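Local atomic coordinates of arylesterase (Sulfolobus solfataricus, PDB entry 5L2P), a protein that hydrolyses aromatic esters, p-nitrophenyl esters of fatty acids and organophosphate triesters such as paraoxon, with broad substrate specificity. Residues Asn131-Ala136 against Leu174-Gln179; Leu188-Lys193 against Ile206-Asp211; Glu235-Leu240 against Glu258-Arg263. All coordinates share one frame; numbering follows the deposited sequence.

Along the chain the three contacts follow in series, none nesting in or crossing another. Contact 1 comes first: after 37 residues, which include strand 150-155 and helix 157-171, the chain returns so that Leu174-Gln179 meets helix 124-138 on its way into strand 178-182. Contact 2 closes a shorter loop around helix 193-197, joining two non-regular segments at the far side of the chain's centre from contact 1. Contact 3 closes a loop of 17 residues, containing strand 242-248, between the lead-in to that strand and helix 254-266. Contacts 1 and 3 touch, through Gln179 beside Tyr260 and Leu240. Contacts 2 and 3, with centres 21 Å apart, both reach the second subunit.

Contact 1 (Asn131-Ala136 against Leu174-Gln179); sequences NAIVWA and LKLTAQ
The helix turn that offers Ile133 and Val134 to Leu174 and Leu176 is held by a backbone bond from Trp135 N to Asn131 O, at 2.9 Å. The contact belongs to the alpha/beta hydrolase fold: helix 124-138 lies against the central sheet, and Leu174-Gln179 is the connection from helix 157-171 into strand 178-182. No hydrogen bond crosses between the segments, so the contact rests on methyl groups alone. Ile133 uses one branch for both of its partners. Its CG2 points anti to the backbone N (chi1, measured to CG1, is -63°) and reaches Leu174 CD2 at 3.8 Å, and Leu176 CD2 lies 3.9 Å from the same Ile133 CG2. The Leu176 side chain stands roughly perpendicular to that of Ile133. Leu174 is shared in turn, because its two methyls part toward successive helix residues. Beyond this pair of segments, Ile133 also packs on Met79, Phe81 and Thr152 of the sheet and on Thr165 of helix 157-171, while Leu176 rests on Ile150 and Ala169. At the more open edge of the contact, Leu174 CD1 meets Val134 CG2 at 3.7 Å.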
loop_
_atom_site.group_PDB
_atom_site.type_symbol
_atom_site.label_atom_id
_atom_site.label_comp_id
_atom_site.label_asym_id
_atom_site.label_seq_id
_atom_site.Cartn_x
_atom_site.Cartn_y
_atom_site.Cartn_z
ATOM N N ASN A 131 -18.913 22.519 -25.049
ATOM C CA ASN A 131 -19.216 23.536 -26.095
ATOM C C ASN A 131 -17.985 24.264 -26.610
ATOM O O ASN A 131 -17.920 24.606 -27.785
ATOM C CB ASN A 131 -20.271 24.566 -25.634
ATOM C CG ASN A 131 -21.654 23.938 -25.469
ATOM O OD1 ASN A 131 -21.983 22.920 -26.101
ATOM N ND2 ASN A 131 -22.457 24.517 -24.585
ATOM N N ALA A 132 -17.009 24.506 -25.740
ATOM C CA ALA A 132 -15.724 25.085 -26.178
ATOM C C ALA A 132 -14.946 24.122 -27.124
ATOM O O ALA A 132 -14.308 24.572 -28.061
ATOM C CB ALA A 132 -14.895 25.474 -24.978
ATOM N N ILE A 133 -15.024 22.815 -26.892
ATOM C CA ILE A 133 -14.401 21.821 -27.802
ATOM C C ILE A 133 -15.107 21.805 -29.154
ATOM O O ILE A 133 -14.456 21.787 -30.197
ATOM C CB ILE A 133 -14.439 20.387 -27.221
ATOM C CG1 ILE A 133 -13.630 20.290 -25.939
ATOM C CG2 ILE A 133 -13.943 19.326 -28.225
ATOM C CD1 ILE A 133 -13.879 18.982 -25.225
ATOM N N VAL A 134 -16.439 21.806 -29.118
ATOM C CA VAL A 134 -17.233 21.871 -30.341
ATOM C C VAL A 134 -16.939 23.158 -31.119
ATOM O O VAL A 134 -16.785 23.120 -32.325
ATOM C CB VAL A 134 -18.743 21.794 -30.018
ATOM C CG1 VAL A 134 -19.609 22.076 -31.236
ATOM C CG2 VAL A 134 -19.069 20.447 -29.413
ATOM N N TRP A 135 -16.824 24.288 -30.419
ATOM C CA TRP A 135 -16.441 25.579 -31.065
ATOM C C TRP A 135 -15.090 25.488 -31.743
ATOM O O TRP A 135 -14.947 25.917 -32.859
ATOM C CB TRP A 135 -16.444 26.719 -30.036
ATOM C CG TRP A 135 -16.012 28.007 -30.571
ATOM C CD1 TRP A 135 -16.806 28.940 -31.120
ATOM C CD2 TRP A 135 -14.668 28.514 -30.651
ATOM N NE1 TRP A 135 -16.054 30.001 -31.558
ATOM C CE2 TRP A 135 -14.741 29.771 -31.271
ATOM C CE3 TRP A 135 -13.422 28.023 -30.282
ATOM C CZ2 TRP A 135 -13.620 30.558 -31.525
ATOM C CZ3 TRP A 135 -12.288 28.791 -30.573
ATOM C CH2 TRP A 135 -12.399 30.056 -31.173
ATOM N N ALA A 136 -14.099 24.928 -31.067
ATOM C CA ALA A 136 -12.748 24.772 -31.639
ATOM C C ALA A 136 -12.752 23.903 -32.891
ATOM O O ALA A 136 -12.042 24.198 -33.874
ATOM C CB ALA A 136 -11.817 24.158 -30.608
ATOM N N LEU A 174 -18.099 12.783 -31.245
ATOM C CA LEU A 174 -17.049 13.761 -31.478
ATOM C C LEU A 174 -15.710 13.086 -31.151
ATOM O O LEU A 174 -15.510 12.581 -30.043
ATOM C CB LEU A 174 -17.289 14.993 -30.594
ATOM C CG LEU A 174 -16.352 16.205 -30.764
ATOM C CD1 LEU A 174 -17.075 17.499 -30.401
ATOM C CD2 LEU A 174 -15.082 16.126 -29.929
ATOM N N LYS A 175 -14.801 13.072 -32.107
ATOM C CA LYS A 175 -13.522 12.404 -31.902
ATOM C C LYS A 175 -12.515 13.318 -31.227
ATOM O O LYS A 175 -12.336 14.471 -31.615
ATOM C CB LYS A 175 -12.932 11.881 -33.215
ATOM C CG LYS A 175 -11.780 10.917 -32.984
ATOM C CD LYS A 175 -10.655 11.071 -34.007
ATOM C CE LYS A 175 -9.401 10.360 -33.525
ATOM N NZ LYS A 175 -8.231 10.617 -34.399
ATOM N N LEU A 176 -11.862 12.783 -30.202
ATOM C CA LEU A 176 -10.745 13.432 -29.546
ATOM C C LEU A 176 -9.594 12.488 -29.689
ATOM O O LEU A 176 -9.760 11.308 -29.543
ATOM C CB LEU A 176 -11.030 13.658 -28.056
ATOM C CG LEU A 176 -12.187 14.608 -27.778
ATOM C CD1 LEU A 176 -12.553 14.628 -26.312
ATOM C CD2 LEU A 176 -11.851 16.009 -28.225
ATOM N N THR A 177 -8.416 13.019 -29.961
ATOM C CA THR A 177 -7.263 12.162 -30.156
ATOM C C THR A 177 -6.681 11.683 -28.838
ATOM O O THR A 177 -6.120 10.589 -28.781
ATOM C CB THR A 177 -6.186 12.826 -31.057
ATOM O OG1 THR A 177 -5.139 11.887 -31.318
ATOM C CG2 THR A 177 -5.584 14.038 -30.403
ATOM N N ALA A 178 -6.809 12.489 -27.791
ATOM C CA ALA A 178 -6.234 12.174 -26.489
ATOM C C ALA A 178 -6.908 12.913 -25.337
ATOM O O ALA A 178 -7.602 13.894 -25.528
ATOM C CB ALA A 178 -4.759 12.500 -26.489
ATOM N N GLN A 179 -6.714 12.390 -24.125
ATOM C CA GLN A 179 -7.191 13.035 -22.899
ATOM C C GLN A 179 -6.109 12.942 -21.829
ATOM O O GLN A 179 -5.479 11.888 -21.642
ATOM C CB GLN A 179 -8.476 12.354 -22.398
ATOM C CG GLN A 179 -8.327 10.859 -22.138
ATOM C CD GLN A 179 -9.554 10.308 -21.440
ATOM O OE1 GLN A 179 -10.123 10.965 -20.536
ATOM N NE2 GLN A 179 -9.998 9.097 -21.861
#

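Contact 2 (Leu188-Lys193 against Ile206-Asp211); sequences LDLASK and INLPVD
With chi1 near -60° in both Leu190 and Leu208 (-56° and -61°), each CG stands beside its own backbone N, and the two extended side chains run alongside in opposite senses, Leu190 CD2 meeting Leu208 CD2 at 3.6 Å. The meeting joins two irregular segments of the alpha/beta hydrolase fold, one between strand 178-182 and helix 193-197, the other leading to helix 212-217. A cis peptide bond links Leu208 to Pro209. Leu190 spreads its two methyls over this corner: CD2 goes to Leu208 and toward the carbonyl oxygen of Pro209, while CD1 comes within 4.1 Å of Pro209 CB, the two side chains meeting at a slant. Leu188 approaches the same carbonyl with its CD1, 3.8 Å from Pro209 O. No hydrogen bond joins the two segments.

Within the two segments, the side-chain hydrogen bonds lie in Leu188-Lys193. Ser192 is the N-cap of helix 193-197, its OG bonded to Met195 N. Next door, Lys193 makes a salt bridge to Glu258 of the second subunit. Leu208 lies about 12 Å, side chain to side chain, from Asp251, inferred to be in the active site. The CB of Asp189 points away from Ile206-Asp211, and its carboxylate probably helps to place the capping residue: Asp189 OD1 takes Ala191 N from above the carboxylate plane, closing an Asx turn, and Ser192 N on the syn side, only slightly out of that plane, completing an Asx motif, each bond 3.1 Å long.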
loop_
_atom_site.group_PDB
_atom_site.type_symbol
_atom_site.label_atom_id
_atom_site.label_comp_id
_atom_site.label_asym_id
_atom_site.label_seq_id
_atom_site.Cartn_x
_atom_site.Cartn_y
_atom_site.Cartn_z
ATOM N N LEU A 188 -16.763 9.806 -5.749
ATOM C CA LEU A 188 -16.859 10.054 -4.314
ATOM C C LEU A 188 -16.206 8.905 -3.566
ATOM O O LEU A 188 -16.857 7.982 -3.085
ATOM C CB LEU A 188 -18.319 10.207 -3.864
ATOM C CG LEU A 188 -18.498 10.798 -2.463
ATOM C CD1 LEU A 188 -18.245 12.319 -2.467
ATOM C CD2 LEU A 188 -19.898 10.482 -1.980
ATOM N N ASP A 189 -14.896 8.952 -3.481
ATOM C CA ASP A 189 -14.122 7.909 -2.831
ATOM C C ASP A 189 -14.056 8.075 -1.335
ATOM O O ASP A 189 -13.438 8.989 -0.853
ATOM C CB ASP A 189 -12.703 7.930 -3.399
ATOM C CG ASP A 189 -11.774 6.985 -2.714
ATOM O OD1 ASP A 189 -12.194 5.919 -2.218
ATOM O OD2 ASP A 189 -10.582 7.312 -2.703
ATOM N N LEU A 190 -14.676 7.166 -0.589
ATOM C CA LEU A 190 -14.583 7.157 0.869
ATOM C C LEU A 190 -13.694 6.043 1.436
ATOM O O LEU A 190 -13.327 6.073 2.614
ATOM C CB LEU A 190 -15.969 7.026 1.454
ATOM C CG LEU A 190 -16.973 8.099 0.995
ATOM C CD1 LEU A 190 -18.327 7.861 1.619
ATOM C CD2 LEU A 190 -16.523 9.538 1.276
ATOM N N ALA A 191 -13.318 5.087 0.596
ATOM C CA ALA A 191 -12.743 3.838 1.086
ATOM C C ALA A 191 -11.236 3.700 0.889
ATOM O O ALA A 191 -10.607 2.944 1.615
ATOM C CB ALA A 191 -13.478 2.672 0.469
ATOM N N SER A 192 -10.648 4.436 -0.043
ATOM C CA SER A 192 -9.241 4.240 -0.374
ATOM C C SER A 192 -8.274 4.702 0.709
ATOM O O SER A 192 -8.606 5.481 1.568
ATOM C CB SER A 192 -8.873 4.942 -1.679
ATOM O OG SER A 192 -8.586 6.319 -1.470
ATOM N N LYS A 193 -7.067 4.165 0.659
ATOM C CA LYS A 193 -6.037 4.517 1.605
ATOM C C LYS A 193 -5.582 5.979 1.429
ATOM O O LYS A 193 -5.382 6.711 2.424
ATOM C CB LYS A 193 -4.818 3.618 1.445
ATOM C CG LYS A 193 -5.061 2.234 1.965
ATOM C CD LYS A 193 -5.005 2.162 3.477
ATOM C CE LYS A 193 -5.571 0.879 4.009
ATOM N NZ LYS A 193 -5.428 0.919 5.489
ATOM N N ILE A 206 -9.989 17.710 2.614
ATOM C CA ILE A 206 -11.296 17.146 2.282
ATOM C C ILE A 206 -12.005 16.594 3.520
ATOM O O ILE A 206 -11.435 15.856 4.282
ATOM C CB ILE A 206 -11.113 15.993 1.280
ATOM C CG1 ILE A 206 -10.398 16.499 0.031
ATOM C CG2 ILE A 206 -12.453 15.364 0.901
ATOM C CD1 ILE A 206 -10.061 15.398 -0.960
ATOM N N ASN A 207 -13.254 16.983 3.739
ATOM C CA ASN A 207 -14.092 16.402 4.794
ATOM C C ASN A 207 -14.940 15.286 4.230
ATOM O O ASN A 207 -15.295 15.303 3.045
ATOM C CB ASN A 207 -15.007 17.463 5.441
ATOM C CG ASN A 207 -14.246 18.388 6.381
ATOM O OD1 ASN A 207 -13.444 17.925 7.211
ATOM N ND2 ASN A 207 -14.482 19.706 6.260
ATOM N N LEU A 208 -15.270 14.313 5.081
ATOM C CA LEU A 208 -16.080 13.145 4.679
ATOM C C LEU A 208 -17.390 13.130 5.453
ATOM O O LEU A 208 -17.425 13.564 6.588
ATOM C CB LEU A 208 -15.304 11.843 4.914
ATOM C CG LEU A 208 -13.972 11.658 4.155
ATOM C CD1 LEU A 208 -13.337 10.296 4.496
ATOM C CD2 LEU A 208 -14.066 11.828 2.651
ATOM N N PRO A 209 -18.465 12.602 4.873
ATOM C CA PRO A 209 -18.543 11.906 3.585
ATOM C C PRO A 209 -18.581 12.811 2.349
ATOM O O PRO A 209 -18.050 12.428 1.299
ATOM C CB PRO A 209 -19.853 11.094 3.696
ATOM C CG PRO A 209 -20.687 11.901 4.605
ATOM C CD PRO A 209 -19.749 12.560 5.595
ATOM N N VAL A 210 -19.210 13.976 2.452
ATOM C CA VAL A 210 -19.316 14.866 1.286
ATOM C C VAL A 210 -18.605 16.191 1.607
ATOM O O VAL A 210 -19.034 16.929 2.490
ATOM C CB VAL A 210 -20.791 15.155 0.916
ATOM C CG1 VAL A 210 -20.875 15.874 -0.409
ATOM C CG2 VAL A 210 -21.600 13.872 0.827
ATOM N N ASP A 211 -17.531 16.521 0.891
ATOM C CA ASP A 211 -16.794 17.741 1.201
ATOM C C ASP A 211 -17.474 18.994 0.634
ATOM O O ASP A 211 -18.448 18.925 -0.140
ATOM C CB ASP A 211 -15.328 17.680 0.784
ATOM C CG ASP A 211 -15.129 17.883 -0.703
ATOM O OD1 ASP A 211 -15.871 17.265 -1.497
ATOM O OD2 ASP A 211 -14.244 18.684 -1.069
#

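Contact 3 (Glu235-Leu240 against Glu258-Arg263); sequences EDLSNL and EAYAYR
Strand 242-248, helix 254-266 and strand 271-276 make a beta-alpha-beta crossover at one edge of the alpha/beta hydrolase sheet, and here the loop entering the first of those strands packs against the helix. Leu237 does most of the work. Its CD1 touches Arg263 CB at 3.7 Å and then lies over one face of the guanidinium group, 4.0 Å from Arg263 CZ. Arg263 gets there by bending: chi2 of -84° and chi3 of -74° curl the chain back, so that the planar head and the CB at its root both border the same methyl. The other branch, Leu237 CD2, comes obliquely to the ring of Tyr260, 4.2 Å from Tyr260 CE1. Leu240 adds a smaller contact, its CD1 standing 4.1 Å from Tyr260 OH.

The loop is shaped by an Asx turn on the side away from the helix. Asp236 OD1 is held by two donors of one residue: Ser238 OG, 2.9 Å away and on the syn lone pair of Asp236 OD1, and Ser238 N, 3.2 Å away from that oxygen and well above the carboxylate plane. The turn spans Leu237, whose CB points toward the helix. Arg170 NH1, from helix 157-171, bonds to the carbonyl oxygens of Asp236 and Ser238.

Arg263 also makes a weak hydrogen bond to Leu232 O and packs on Pro209 of the second subunit. Helix 157-171 packs against the contact, with Leu167 against Leu237, Ser166 and Arg170 against Leu240, and Ala163 against Tyr260, while Gln179 of strand 178-182 touches both Leu240 and Tyr260.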
loop_
_atom_site.group_PDB
_atom_site.type_symbol
_atom_site.label_atom_id
_atom_site.label_comp_id
_atom_site.label_asym_id
_atom_site.label_seq_id
_atom_site.Cartn_x
_atom_site.Cartn_y
_atom_site.Cartn_z
ATOM N N GLU A 235 -21.002 2.819 -16.533
ATOM C CA GLU A 235 -21.083 1.404 -16.955
ATOM C C GLU A 235 -20.047 1.063 -17.991
ATOM O O GLU A 235 -19.388 0.058 -17.884
ATOM C CB GLU A 235 -22.480 1.059 -17.472
ATOM C CG GLU A 235 -23.531 1.094 -16.377
ATOM C CD GLU A 235 -24.868 0.482 -16.798
ATOM O OE1 GLU A 235 -24.884 -0.435 -17.665
ATOM O OE2 GLU A 235 -25.921 0.902 -16.255
ATOM N N ASP A 236 -19.868 1.928 -18.969
ATOM C CA ASP A 236 -18.937 1.670 -20.080
ATOM C C ASP A 236 -17.849 2.769 -20.181
ATOM O O ASP A 236 -18.162 3.945 -20.340
ATOM C CB ASP A 236 -19.721 1.603 -21.381
ATOM C CG ASP A 236 -18.878 1.231 -22.541
ATOM O OD1 ASP A 236 -17.919 0.463 -22.376
ATOM O OD2 ASP A 236 -19.165 1.689 -23.652
ATOM N N LEU A 237 -16.583 2.384 -20.105
ATOM C CA LEU A 237 -15.473 3.299 -20.321
ATOM C C LEU A 237 -14.612 2.943 -21.538
ATOM O O LEU A 237 -13.449 3.358 -21.604
ATOM C CB LEU A 237 -14.616 3.374 -19.052
ATOM C CG LEU A 237 -15.309 4.055 -17.869
ATOM C CD1 LEU A 237 -14.474 3.878 -16.621
ATOM C CD2 LEU A 237 -15.569 5.547 -18.131
ATOM N N SER A 238 -15.174 2.179 -22.492
ATOM C CA SER A 238 -14.460 1.846 -23.738
ATOM C C SER A 238 -14.723 2.914 -24.800
ATOM O O SER A 238 -15.619 3.731 -24.644
ATOM C CB SER A 238 -14.913 0.484 -24.261
ATOM O OG SER A 238 -16.269 0.542 -24.708
ATOM N N ASN A 239 -13.966 2.858 -25.899
ATOM C CA ASN A 239 -14.089 3.805 -27.010
ATOM C C ASN A 239 -13.926 5.252 -26.561
ATOM O O ASN A 239 -14.572 6.157 -27.063
ATOM C CB ASN A 239 -15.431 3.622 -27.728
ATOM C CG ASN A 239 -15.527 2.303 -28.461
ATOM O OD1 ASN A 239 -14.537 1.795 -28.999
ATOM N ND2 ASN A 239 -16.743 1.758 -28.526
ATOM N N LEU A 240 -13.058 5.446 -25.588
ATOM C CA LEU A 240 -12.702 6.736 -25.126
ATOM C C LEU A 240 -11.311 7.014 -25.652
ATOM O O LEU A 240 -10.601 6.089 -26.050
ATOM C CB LEU A 240 -12.733 6.794 -23.595
ATOM C CG LEU A 240 -14.124 6.768 -22.969
ATOM C CD1 LEU A 240 -13.974 6.794 -21.460
ATOM C CD2 LEU A 240 -14.964 7.954 -23.401
ATOM N N GLU A 258 -5.833 6.485 -10.213
ATOM C CA GLU A 258 -5.211 5.228 -10.654
ATOM C C GLU A 258 -6.250 4.147 -10.992
ATOM O O GLU A 258 -6.083 3.445 -11.945
ATOM C CB GLU A 258 -4.194 4.741 -9.623
ATOM C CG GLU A 258 -2.970 5.680 -9.554
ATOM C CD GLU A 258 -1.950 5.297 -8.489
ATOM O OE1 GLU A 258 -2.262 4.507 -7.559
ATOM O OE2 GLU A 258 -0.817 5.791 -8.571
ATOM N N ALA A 259 -7.361 4.128 -10.263
ATOM C CA ALA A 259 -8.518 3.313 -10.605
ATOM C C ALA A 259 -9.143 3.611 -11.952
ATOM O O ALA A 259 -9.517 2.706 -12.685
ATOM C CB ALA A 259 -9.571 3.470 -9.532
ATOM N N TYR A 260 -9.291 4.895 -12.274
ATOM C CA TYR A 260 -9.837 5.345 -13.559
ATOM C C TYR A 260 -8.947 4.892 -14.705
ATOM O O TYR A 260 -9.423 4.407 -15.711
ATOM C CB TYR A 260 -9.940 6.880 -13.573
ATOM C CG TYR A 260 -10.608 7.444 -14.825
ATOM C CD1 TYR A 260 -11.963 7.304 -15.043
ATOM C CD2 TYR A 260 -9.872 8.114 -15.790
ATOM C CE1 TYR A 260 -12.574 7.812 -16.189
ATOM C CE2 TYR A 260 -10.472 8.606 -16.943
ATOM C CZ TYR A 260 -11.820 8.432 -17.142
ATOM O OH TYR A 260 -12.457 8.900 -18.290
ATOM N N ALA A 261 -7.643 5.029 -14.517
ATOM C CA ALA A 261 -6.676 4.624 -15.510
ATOM C C ALA A 261 -6.707 3.110 -15.710
ATOM O O ALA A 261 -6.648 2.641 -16.833
ATOM C CB ALA A 261 -5.294 5.068 -15.101
ATOM N N TYR A 262 -6.841 2.333 -14.641
ATOM C CA TYR A 262 -6.978 0.883 -14.823
ATOM C C TYR A 262 -8.275 0.512 -15.536
ATOM O O TYR A 262 -8.268 -0.350 -16.405
ATOM C CB TYR A 262 -6.813 0.073 -13.533
ATOM C CG TYR A 262 -7.032 -1.409 -13.817
ATOM C CD1 TYR A 262 -6.239 -2.097 -14.746
ATOM C CD2 TYR A 262 -8.049 -2.115 -13.182
ATOM C CE1 TYR A 262 -6.464 -3.441 -15.027
ATOM C CE2 TYR A 262 -8.280 -3.458 -13.441
ATOM C CZ TYR A 262 -7.496 -4.119 -14.383
ATOM O OH TYR A 262 -7.711 -5.451 -14.662
ATOM N N ARG A 263 -9.371 1.165 -15.179
ATOM C CA ARG A 263 -10.640 0.923 -15.841
ATOM C C ARG A 263 -10.596 1.168 -17.354
ATOM O O ARG A 263 -11.233 0.429 -18.133
ATOM C CB ARG A 263 -11.766 1.751 -15.209
ATOM C CG ARG A 263 -12.285 1.140 -13.928
ATOM C CD ARG A 263 -13.330 0.064 -14.159
ATOM N NE ARG A 263 -14.636 0.591 -14.559
ATOM C CZ ARG A 263 -15.474 1.264 -13.757
ATOM N NH1 ARG A 263 -15.136 1.574 -12.484
ATOM N NH2 ARG A 263 -16.654 1.661 -14.239
#